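Local coordinates for protein fructose 1-phosphate kinase (Staphylococcus aureus, PDB 2JG5) that probably phosphorylates fructose 1-phosphate to fructose 1,6-bisphosphate at the expense of ATP, as a member of the pfkB family of carbohydrate kinases, at residues Ser43-Thr48 and Asp289-Ile294; Leu49-Thr54 and Met255-Ala260; Ala234-Gly239 and Gln271-Gly276. All blocks are in the same frame, centred on the assembly; numbering follows the deposited sequence.

Contact 1 of 3, residues Ser43-Thr48 and Asp289-Ile294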
ATOM      1  N   SER A  43      16.986  14.879   1.581  1.00 32.16           N
ATOM      2  CA  SER A  43      16.187  15.986   2.124  1.00 32.33           C
ATOM      3  C   SER A  43      15.910  15.787   3.620  1.00 32.31           C
ATOM      4  O   SER A  43      15.942  16.754   4.394  1.00 32.21           O
ATOM      5  CB  SER A  43      14.877  16.171   1.356  1.00 31.79           C
ATOM      6  OG  SER A  43      15.122  16.749   0.089  1.00 32.13           O
ATOM      7  N   ARG A  44      15.658  14.534   4.008  1.00 32.03           N
ATOM      8  CA  ARG A  44      15.368  14.194   5.402  1.00 32.24           C
ATOM      9  C   ARG A  44      16.577  14.464   6.302  1.00 31.90           C
ATOM     10  O   ARG A  44      16.429  15.032   7.392  1.00 32.08           O
ATOM     11  CB  ARG A  44      14.922  12.741   5.549  1.00 31.91           C
ATOM     12  CG  ARG A  44      13.487  12.433   5.135  1.00 33.89           C
ATOM     13  CD  ARG A  44      12.969  11.304   6.004  1.00 35.32           C
ATOM     14  NE  ARG A  44      11.687  10.737   5.583  1.00 39.36           N
ATOM     15  CZ  ARG A  44      10.547  10.836   6.278  1.00 40.35           C
ATOM     16  NH1 ARG A  44      10.524  11.496   7.435  1.00 40.76           N
ATOM     17  NH2 ARG A  44       9.427  10.273   5.823  1.00 39.45           N
ATOM     18  N   VAL A  45      17.765  14.076   5.847  1.00 31.39           N
ATOM     19  CA  VAL A  45      18.979  14.325   6.626  1.00 31.36           C
ATOM     20  C   VAL A  45      19.368  15.809   6.607  1.00 30.98           C
ATOM     21  O   VAL A  45      19.748  16.360   7.640  1.00 30.82           O
ATOM     22  CB  VAL A  45      20.168  13.422   6.209  1.00 31.33           C
ATOM     23  CG1 VAL A  45      21.360  13.637   7.142  1.00 30.91           C
ATOM     24  CG2 VAL A  45      19.758  11.959   6.231  1.00 31.46           C
ATOM     25  N   LEU A  46      19.244  16.458   5.451  1.00 30.86           N
ATOM     26  CA  LEU A  46      19.511  17.894   5.385  1.00 30.60           C
ATOM     27  C   LEU A  46      18.627  18.585   6.411  1.00 30.88           C
ATOM     28  O   LEU A  46      19.098  19.455   7.140  1.00 30.87           O
ATOM     29  CB  LEU A  46      19.282  18.473   3.983  1.00 30.40           C
ATOM     30  CG  LEU A  46      20.289  18.205   2.854  1.00 29.78           C
ATOM     31  CD1 LEU A  46      19.733  18.679   1.513  1.00 28.05           C
ATOM     32  CD2 LEU A  46      21.676  18.833   3.114  1.00 28.27           C
ATOM     33  N   LYS A  47      17.360  18.159   6.492  1.00 30.94           N
ATOM     34  CA  LYS A  47      16.402  18.724   7.457  1.00 30.96           C
ATOM     35  C   LYS A  47      16.810  18.555   8.919  1.00 30.63           C
ATOM     36  O   LYS A  47      16.761  19.519   9.691  1.00 30.57           O
ATOM     37  CB  LYS A  47      14.995  18.153   7.244  1.00 31.00           C
ATOM     38  CG  LYS A  47      13.918  18.874   8.043  1.00 31.71           C
ATOM     39  CD  LYS A  47      13.827  20.341   7.628  1.00 33.36           C
ATOM     40  CE  LYS A  47      13.135  21.191   8.688  1.00 33.85           C
ATOM     41  NZ  LYS A  47      12.880  22.553   8.142  1.00 34.57           N
ATOM     42  N   THR A  48      17.185  17.326   9.283  1.00 30.54           N
ATOM     43  CA  THR A  48      17.783  16.991  10.585  1.00 30.47           C
ATOM     44  C   THR A  48      18.974  17.920  10.912  1.00 30.42           C
ATOM     45  O   THR A  48      19.255  18.195  12.074  1.00 30.60           O
ATOM     46  CB  THR A  48      18.245  15.497  10.592  1.00 30.61           C
ATOM     47  OG1 THR A  48      17.124  14.632  10.344  1.00 30.70           O
ATOM     48  CG2 THR A  48      18.868  15.103  11.897  1.00 30.10           C
ATOM     49  N   ASP A 289      21.428  14.536  17.291  1.00 32.87           N
ATOM     50  CA  ASP A 289      22.330  14.259  18.410  1.00 32.75           C
ATOM     51  C   ASP A 289      23.235  13.057  18.183  1.00 32.50           C
ATOM     52  O   ASP A 289      24.342  13.013  18.711  1.00 32.24           O
ATOM     53  CB  ASP A 289      21.554  14.089  19.720  1.00 33.07           C
ATOM     54  CG  ASP A 289      20.899  15.380  20.181  1.00 33.50           C
ATOM     55  OD1 ASP A 289      20.935  16.378  19.418  1.00 34.24           O
ATOM     56  OD2 ASP A 289      20.348  15.390  21.301  1.00 32.30           O
ATOM     57  N   ALA A 290      22.760  12.081  17.409  1.00 32.32           N
ATOM     58  CA  ALA A 290      23.601  10.950  17.009  1.00 32.02           C
ATOM     59  C   ALA A 290      24.707  11.419  16.067  1.00 31.65           C
ATOM     60  O   ALA A 290      25.851  10.984  16.176  1.00 31.23           O
ATOM     61  CB  ALA A 290      22.769   9.850  16.363  1.00 32.05           C
ATOM     62  N   ILE A 291      24.346  12.321  15.157  1.00 31.56           N
ATOM     63  CA  ILE A 291      25.283  12.880  14.188  1.00 31.29           C
ATOM     64  C   ILE A 291      26.385  13.673  14.889  1.00 31.45           C
ATOM     65  O   ILE A 291      27.565  13.452  14.620  1.00 31.88           O
ATOM     66  CB  ILE A 291      24.555  13.762  13.130  1.00 31.32           C
ATOM     67  CG1 ILE A 291      23.678  12.893  12.213  1.00 31.21           C
ATOM     68  CG2 ILE A 291      25.568  14.601  12.323  1.00 30.86           C
ATOM     69  CD1 ILE A 291      22.619  13.665  11.409  1.00 30.57           C
ATOM     70  N   GLU A 292      25.995  14.578  15.784  1.00 31.57           N
ATOM     71  CA  GLU A 292      26.941  15.441  16.499  1.00 31.98           C
ATOM     72  C   GLU A 292      27.856  14.644  17.408  1.00 32.34           C
ATOM     73  O   GLU A 292      29.060  14.896  17.460  1.00 32.44           O
ATOM     74  CB  GLU A 292      26.211  16.499  17.329  1.00 31.75           C
ATOM     75  CG  GLU A 292      25.348  17.445  16.516  1.00 32.51           C
ATOM     76  CD  GLU A 292      26.112  18.153  15.413  1.00 32.52           C
ATOM     77  OE1 GLU A 292      27.312  18.424  15.598  1.00 33.28           O
ATOM     78  OE2 GLU A 292      25.505  18.448  14.364  1.00 33.18           O
ATOM     79  N   LYS A 293      27.271  13.689  18.123  1.00 32.78           N
ATOM     80  CA  LYS A 293      28.014  12.758  18.962  1.00 33.23           C
ATOM     81  C   LYS A 293      29.088  12.079  18.134  1.00 33.32           C
ATOM     82  O   LYS A 293      30.236  11.999  18.558  1.00 33.59           O
ATOM     83  CB  LYS A 293      27.061  11.711  19.541  1.00 33.33           C
ATOM     84  CG  LYS A 293      27.672  10.755  20.560  1.00 34.27           C
ATOM     85  CD  LYS A 293      26.586  10.217  21.500  1.00 36.03           C
ATOM     86  CE  LYS A 293      26.098  11.293  22.486  1.00 36.74           C
ATOM     87  NZ  LYS A 293      24.986  10.826  23.361  1.00 36.85           N
ATOM     88  N   ILE A 294      28.711  11.629  16.939  1.00 33.52           N
ATOM     89  CA  ILE A 294      29.597  10.832  16.097  1.00 33.77           C
ATOM     90  C   ILE A 294      30.724  11.624  15.418  1.00 33.85           C
ATOM     91  O   ILE A 294      31.831  11.110  15.298  1.00 34.12           O
ATOM     92  CB  ILE A 294      28.809   9.939  15.098  1.00 33.67           C
ATOM     93  CG1 ILE A 294      28.136   8.799  15.871  1.00 33.55           C
ATOM     94  CG2 ILE A 294      29.721   9.408  13.989  1.00 33.21           C
ATOM     95  CD1 ILE A 294      27.719   7.626  15.031  1.00 34.30           C
TER

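Contact 2 of 3, residues Leu49-Thr54 and Met255-Ala260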
ATOM      1  N   LEU A  49      19.651  18.410   9.874  1.00 30.25           N
ATOM      2  CA  LEU A  49      20.815  19.276  10.029  1.00 30.13           C
ATOM      3  C   LEU A  49      20.458  20.747   9.935  1.00 30.40           C
ATOM      4  O   LEU A  49      21.343  21.609   9.986  1.00 30.81           O
ATOM      5  CB  LEU A  49      21.890  18.931   8.988  1.00 30.06           C
ATOM      6  CG  LEU A  49      22.518  17.530   9.066  1.00 28.97           C
ATOM      7  CD1 LEU A  49      23.253  17.201   7.765  1.00 28.68           C
ATOM      8  CD2 LEU A  49      23.447  17.406  10.270  1.00 28.21           C
ATOM      9  N   ASP A  50      19.163  21.033   9.816  1.00 30.49           N
ATOM     10  CA  ASP A  50      18.651  22.415   9.765  1.00 30.82           C
ATOM     11  C   ASP A  50      18.934  23.085   8.421  1.00 30.41           C
ATOM     12  O   ASP A  50      19.238  24.277   8.365  1.00 30.37           O
ATOM     13  CB  ASP A  50      19.228  23.282  10.905  1.00 30.56           C
ATOM     14  CG  ASP A  50      18.706  22.888  12.272  1.00 31.42           C
ATOM     15  OD1 ASP A  50      17.499  22.583  12.394  1.00 32.79           O
ATOM     16  OD2 ASP A  50      19.500  22.909  13.241  1.00 31.76           O
ATOM     17  N   VAL A  51      18.847  22.317   7.343  1.00 30.28           N
ATOM     18  CA  VAL A  51      19.133  22.857   6.026  1.00 30.19           C
ATOM     19  C   VAL A  51      17.972  22.581   5.102  1.00 30.30           C
ATOM     20  O   VAL A  51      17.576  21.424   4.915  1.00 30.42           O
ATOM     21  CB  VAL A  51      20.475  22.332   5.439  1.00 30.02           C
ATOM     22  CG1 VAL A  51      20.679  22.845   4.021  1.00 30.08           C
ATOM     23  CG2 VAL A  51      21.662  22.769   6.314  1.00 29.98           C
ATOM     24  N   GLU A  52      17.432  23.660   4.531  1.00 30.39           N
ATOM     25  CA  GLU A  52      16.302  23.585   3.613  1.00 30.66           C
ATOM     26  C   GLU A  52      16.666  22.912   2.303  1.00 30.49           C
ATOM     27  O   GLU A  52      17.828  22.898   1.872  1.00 30.70           O
ATOM     28  CB  GLU A  52      15.696  24.966   3.319  1.00 30.84           C
ATOM     29  CG  GLU A  52      15.229  25.759   4.539  1.00 33.26           C
ATOM     30  CD  GLU A  52      14.188  25.031   5.371  1.00 36.44           C
ATOM     31  OE1 GLU A  52      13.449  24.172   4.827  1.00 37.37           O
ATOM     32  OE2 GLU A  52      14.105  25.332   6.578  1.00 38.06           O
ATOM     33  N   SER A  53      15.645  22.340   1.685  1.00 30.19           N
ATOM     34  CA  SER A  53      15.764  21.725   0.386  1.00 30.17           C
ATOM     35  C   SER A  53      14.347  21.499  -0.073  1.00 30.03           C
ATOM     36  O   SER A  53      13.418  21.439   0.739  1.00 30.07           O
ATOM     37  CB  SER A  53      16.521  20.398   0.464  1.00 30.11           C
ATOM     38  OG  SER A  53      15.746  19.413   1.125  1.00 30.40           O
ATOM     39  N   THR A  54      14.184  21.391  -1.381  1.00 30.21           N
ATOM     40  CA  THR A  54      12.893  21.136  -1.974  1.00 30.12           C
ATOM     41  C   THR A  54      13.008  19.861  -2.763  1.00 29.96           C
ATOM     42  O   THR A  54      13.874  19.743  -3.626  1.00 29.95           O
ATOM     43  CB  THR A  54      12.501  22.284  -2.916  1.00 30.04           C
ATOM     44  OG1 THR A  54      12.560  23.506  -2.192  1.00 29.55           O
ATOM     45  CG2 THR A  54      11.092  22.091  -3.476  1.00 30.15           C
ATOM     46  N   MET A 255      27.519  16.173   3.588  1.00 29.56           N
ATOM     47  CA  MET A 255      28.501  16.925   2.808  1.00 29.58           C
ATOM     48  C   MET A 255      27.891  18.196   2.237  1.00 29.55           C
ATOM     49  O   MET A 255      28.484  19.274   2.340  1.00 29.23           O
ATOM     50  CB  MET A 255      29.077  16.059   1.683  1.00 29.47           C
ATOM     51  CG  MET A 255      30.237  16.721   0.936  1.00 29.95           C
ATOM     52  SD  MET A 255      31.775  16.749   1.902  1.00 29.73           S
ATOM     53  CE  MET A 255      32.781  17.801   0.853  1.00 28.55           C
ATOM     54  N   VAL A 256      26.706  18.064   1.639  1.00 29.59           N
ATOM     55  CA  VAL A 256      25.998  19.217   1.097  1.00 29.68           C
ATOM     56  C   VAL A 256      25.678  20.230   2.198  1.00 29.80           C
ATOM     57  O   VAL A 256      25.955  21.415   2.028  1.00 29.70           O
ATOM     58  CB  VAL A 256      24.722  18.814   0.326  1.00 29.82           C
ATOM     59  CG1 VAL A 256      24.004  20.045  -0.171  1.00 28.95           C
ATOM     60  CG2 VAL A 256      25.074  17.897  -0.852  1.00 30.21           C
ATOM     61  N   ALA A 257      25.141  19.762   3.332  1.00 30.03           N
ATOM     62  CA  ALA A 257      24.787  20.661   4.439  1.00 30.47           C
ATOM     63  C   ALA A 257      25.998  21.450   4.932  1.00 30.87           C
ATOM     64  O   ALA A 257      25.883  22.647   5.203  1.00 30.76           O
ATOM     65  CB  ALA A 257      24.158  19.918   5.574  1.00 30.14           C
ATOM     66  N   GLY A 258      27.142  20.767   5.039  1.00 31.22           N
ATOM     67  CA  GLY A 258      28.414  21.387   5.427  1.00 31.87           C
ATOM     68  C   GLY A 258      28.809  22.536   4.511  1.00 32.16           C
ATOM     69  O   GLY A 258      29.020  23.652   4.981  1.00 32.12           O
ATOM     70  N   ILE A 259      28.881  22.262   3.205  1.00 32.69           N
ATOM     71  CA  ILE A 259      29.215  23.269   2.185  1.00 33.01           C
ATOM     72  C   ILE A 259      28.194  24.414   2.210  1.00 33.08           C
ATOM     73  O   ILE A 259      28.552  25.587   2.213  1.00 33.31           O
ATOM     74  CB  ILE A 259      29.225  22.656   0.750  1.00 33.23           C
ATOM     75  CG1 ILE A 259      30.233  21.515   0.621  1.00 33.03           C
ATOM     76  CG2 ILE A 259      29.527  23.732  -0.318  1.00 33.57           C
ATOM     77  CD1 ILE A 259      29.905  20.566  -0.527  1.00 33.90           C
ATOM     78  N   ALA A 260      26.917  24.052   2.214  1.00 33.00           N
ATOM     79  CA  ALA A 260      25.833  25.008   2.251  1.00 32.60           C
ATOM     80  C   ALA A 260      25.910  25.924   3.478  1.00 32.82           C
ATOM     81  O   ALA A 260      25.628  27.115   3.380  1.00 32.85           O
ATOM     82  CB  ALA A 260      24.511  24.280   2.206  1.00 32.33           C
TER

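Contact 3 of 3, residues Ala234-Gly239 and Gln271-Gly276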
ATOM      1  N   ALA A 234      38.703  10.111   6.124  1.00 30.88           N
ATOM      2  CA  ALA A 234      37.813  10.066   7.278  1.00 31.65           C
ATOM      3  C   ALA A 234      37.769   8.646   7.830  1.00 32.52           C
ATOM      4  O   ALA A 234      37.708   7.666   7.072  1.00 32.81           O
ATOM      5  CB  ALA A 234      36.432  10.532   6.905  1.00 31.49           C
ATOM      6  N   VAL A 235      37.826   8.537   9.150  1.00 33.19           N
ATOM      7  CA  VAL A 235      37.727   7.251   9.813  1.00 34.12           C
ATOM      8  C   VAL A 235      36.625   7.351  10.876  1.00 35.12           C
ATOM      9  O   VAL A 235      36.710   8.160  11.803  1.00 35.36           O
ATOM     10  CB  VAL A 235      39.094   6.835  10.428  1.00 34.07           C
ATOM     11  CG1 VAL A 235      38.909   5.836  11.547  1.00 34.20           C
ATOM     12  CG2 VAL A 235      40.032   6.276   9.353  1.00 33.75           C
ATOM     13  N   ASN A 236      35.582   6.540  10.728  1.00 35.99           N
ATOM     14  CA  ASN A 236      34.467   6.574  11.670  1.00 36.85           C
ATOM     15  C   ASN A 236      34.641   5.601  12.837  1.00 37.69           C
ATOM     16  O   ASN A 236      35.357   4.600  12.706  1.00 37.69           O
ATOM     17  CB  ASN A 236      33.117   6.364  10.949  1.00 36.93           C
ATOM     18  CG  ASN A 236      33.104   5.150  10.027  1.00 36.36           C
ATOM     19  OD1 ASN A 236      33.129   5.292   8.808  1.00 36.81           O
ATOM     20  ND2 ASN A 236      33.041   3.958  10.603  1.00 36.28           N
ATOM     21  N   PRO A 237      33.990   5.889  13.985  1.00 38.35           N
ATOM     22  CA  PRO A 237      34.060   4.956  15.112  1.00 38.97           C
ATOM     23  C   PRO A 237      33.474   3.596  14.745  1.00 39.54           C
ATOM     24  O   PRO A 237      32.544   3.513  13.940  1.00 39.72           O
ATOM     25  CB  PRO A 237      33.200   5.633  16.189  1.00 38.85           C
ATOM     26  CG  PRO A 237      32.319   6.566  15.444  1.00 38.58           C
ATOM     27  CD  PRO A 237      33.150   7.057  14.303  1.00 38.29           C
ATOM     28  N   GLN A 238      34.039   2.535  15.301  1.00 40.35           N
ATOM     29  CA  GLN A 238      33.467   1.214  15.115  1.00 41.14           C
ATOM     30  C   GLN A 238      32.215   1.074  15.985  1.00 41.32           C
ATOM     31  O   GLN A 238      32.021   1.830  16.943  1.00 41.32           O
ATOM     32  CB  GLN A 238      34.498   0.121  15.435  1.00 41.47           C
ATOM     33  CG  GLN A 238      35.135  -0.528  14.195  1.00 42.35           C
ATOM     34  CD  GLN A 238      36.274   0.286  13.575  1.00 43.59           C
ATOM     35  OE1 GLN A 238      36.177   1.511  13.398  1.00 44.30           O
ATOM     36  NE2 GLN A 238      37.359  -0.403  13.228  1.00 42.73           N
ATOM     37  N   GLY A 239      31.360   0.121  15.628  1.00 41.37           N
ATOM     38  CA  GLY A 239      30.150  -0.147  16.390  1.00 41.37           C
ATOM     39  C   GLY A 239      29.277  -1.139  15.665  1.00 41.37           C
ATOM     40  O   GLY A 239      29.541  -1.474  14.506  1.00 41.36           O
ATOM     41  N   GLN A 271      31.407  15.868   8.770  1.00 28.16           N
ATOM     42  CA  GLN A 271      29.953  15.854   8.958  1.00 28.35           C
ATOM     43  C   GLN A 271      29.299  14.776   8.084  1.00 28.34           C
ATOM     44  O   GLN A 271      28.423  14.046   8.540  1.00 28.75           O
ATOM     45  CB  GLN A 271      29.361  17.236   8.643  1.00 28.25           C
ATOM     46  CG  GLN A 271      27.842  17.306   8.642  1.00 27.99           C
ATOM     47  CD  GLN A 271      27.331  18.638   9.121  1.00 28.89           C
ATOM     48  OE1 GLN A 271      27.241  18.879  10.325  1.00 28.62           O
ATOM     49  NE2 GLN A 271      26.986  19.522   8.182  1.00 29.84           N
ATOM     50  N   ALA A 272      29.763  14.677   6.838  1.00 28.63           N
ATOM     51  CA  ALA A 272      29.290  13.700   5.871  1.00 28.06           C
ATOM     52  C   ALA A 272      29.442  12.265   6.380  1.00 28.37           C
ATOM     53  O   ALA A 272      28.477  11.491   6.356  1.00 28.23           O
ATOM     54  CB  ALA A 272      30.011  13.890   4.553  1.00 27.81           C
ATOM     55  N   VAL A 273      30.641  11.929   6.864  1.00 28.33           N
ATOM     56  CA  VAL A 273      30.937  10.591   7.393  1.00 28.02           C
ATOM     57  C   VAL A 273      30.196  10.298   8.708  1.00 28.14           C
ATOM     58  O   VAL A 273      29.703   9.181   8.921  1.00 27.99           O
ATOM     59  CB  VAL A 273      32.476  10.327   7.489  1.00 27.85           C
ATOM     60  CG1 VAL A 273      32.760   9.017   8.170  1.00 27.57           C
ATOM     61  CG2 VAL A 273      33.102  10.319   6.089  1.00 27.67           C
ATOM     62  N   ALA A 274      30.105  11.303   9.576  1.00 28.13           N
ATOM     63  CA  ALA A 274      29.313  11.188  10.810  1.00 27.95           C
ATOM     64  C   ALA A 274      27.866  10.825  10.498  1.00 27.85           C
ATOM     65  O   ALA A 274      27.306   9.932  11.127  1.00 28.04           O
ATOM     66  CB  ALA A 274      29.361  12.482  11.619  1.00 27.63           C
ATOM     67  N   CYS A 275      27.274  11.520   9.526  1.00 27.65           N
ATOM     68  CA  CYS A 275      25.897  11.250   9.100  1.00 27.66           C
ATOM     69  C   CYS A 275      25.647   9.816   8.638  1.00 27.99           C
ATOM     70  O   CYS A 275      24.700   9.167   9.097  1.00 28.09           O
ATOM     71  CB  CYS A 275      25.483  12.223   8.002  1.00 27.77           C
ATOM     72  SG  CYS A 275      25.358  13.890   8.587  1.00 25.98           S
ATOM     73  N   GLY A 276      26.502   9.335   7.733  1.00 28.35           N
ATOM     74  CA  GLY A 276      26.407   7.984   7.203  1.00 28.61           C
ATOM     75  C   GLY A 276      26.648   6.922   8.256  1.00 28.67           C
ATOM     76  O   GLY A 276      26.050   5.847   8.213  1.00 28.45           O
TER

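Contact 1 of 3, residues Ser43-Thr48 and Asp289-Ile294
Thr48 and Ile291 mark the nearest approach of two helical backbones that stay well apart, their CA atoms 9.3 Å from each other, so segments 43-48 and 289-294 meet through side-chain ends. The meeting point is the delta methyl of Ile291. Ile291 CD1 lies 4.0 Å from Thr48 CG2 and, one turn back along the first helix, 4.4 Å from Val45 CG1, which makes it a single methyl received by two others. Thr48 and Ile291 cross obliquely. In Ile291 the CG1 branch stands beside the backbone N and the chain then runs on extended (chi2 163°), which carries CD1 out across the gap.

Thr48 has its two branches divided between different tasks. With CG2 anti to the backbone N, the methyl is turned to Ile291, while the hydroxyl is bent back over its own helix and gives a hydrogen bond from Thr48 OG1 to Arg44 O, 3.1 Å long. Arg44 O also accepts the backbone Thr48 N, and these two donors reach it from opposite faces of the carbonyl plane, OG1 tilted 31° out of it. The hydroxyl is thus used within its own helix, and the side chain presents its methyl to Ile291.

Arg288 of helix 288-295 adds a weak hydrogen bond to Thr48 O. Val45 also rests on Ala253 of helix 247-260, and Ile291 on Cys275 of helix 265-280. Helices 38-48, 247-260, 265-280 and 288-295 thus pack on one another here, as in the helical covering of the ribokinase-like alpha/beta fold.

Contact 2 of 3, residues Leu49-Thr54 and Met255-Ala260
Ala257 CB is the point on which the apolar contacts converge. Leu49 CD1 approaches it to 3.6 Å and Val51 CG2 to 3.9 Å, two branched side chains from either side of Asp50 meeting one small methyl. The shortness of the alanine lets the backbones come close, with the CA atoms of Val51 and Ala257 6.3 Å apart. Val51 uses its second branch as well: Val51 CG1 lies 4.5 Å from Ala260 CB, one turn further along helix 247-260, a looser touch at a more exposed place. With CG1 anti to the backbone N (chi1 176°) and CG2 beside that N, the valine puts one methyl on each of the two alanines.

No hydrogen bond links the two segments; the polar interactions lie within the loop or lead to other parts of the chain. Asp50, with its positive phi of 74°, is the first residue to leave the helical conformation after helix 38-48, and bonds back into the last turn make the ending a Schellman motif. Leu49 and Val51, on either side of this residue, both point to helix 247-260. Asp50 OD2 forms a salt bridge with Arg288, and Ser53 OG is hydrogen-bonded to Ser43.

Other apolar groups adjoin these residues: Leu49 also touches Cys275 of helix 265-280, Val51 and Ala260 both touch Ile2 of strand 2-6, and Leu46 packs against Ala257. With nothing directional across the interface, the connection between helix 38-48 and strand 54-56 is held to helix 247-260 by the fit of methyl groups, while Asp50 and Ser53 have their polar partners elsewhere.

Contact 3 of 3, residues Ala234-Gly239 and Gln271-Gly276
The end of strand 230-235, in an antiparallel sheet of the pfkB-family fold, and the loop after it pack against helix 265-280. Within segment 271-276 only Val273 makes the contact, and its two methyls go to different partners; Phe269 and Thr277 of the same helix also touch Ala234 and Asn236, respectively. Val273 CG2 presses on Ala234 CB at 3.4 Å, tighter than an ordinary van der Waals contact. Val273 CG1 takes the other side, lying 3.8 Å from Asn236 OD1 and 3.9 Å from Asn236 CB. The Asn236 and Val273 side chains cross at about a right angle.

A weak but nearly straight hydrogen bond from Asn236 ND2 to Pro237 O, 3.4 Å long, is consistent with the amide's orientation, in which OD1 lies beside Val273 CG1.

Around this point, Ala234 bonds through its backbone to Ala223 of strand 223-226, and Val235 to Thr299 of strand 299-303. Elsewhere on helix 265-280, Ala272 touches Met255 of helix 247-260 and Ala274 touches Ile294 of helix 288-295, which Pro237 of the loop also meets.

Contacts 1 and 3 are buried, whereas contact 2 reaches toward the surface at Ala260. Contacts 1 and 2 follow each other along helix 38-48 and its exit: Leu46 O is probably hydrogen-bonded to Val51 N at 2.9 Å, and their centres lie about 10 Å apart. Contact 3 is joined to contact 1 where Ile294 and Ile291 pack on Ala274 and Cys275, and to contact 2 where Met255 and Gly258 adjoin Ala272 and Gln271. All three cross their interface without a hydrogen bond. They differ in partners: helix against helix in contact 1, loop against helix in contact 2, and strand end against helix in contact 3, where an amide joins the methyls.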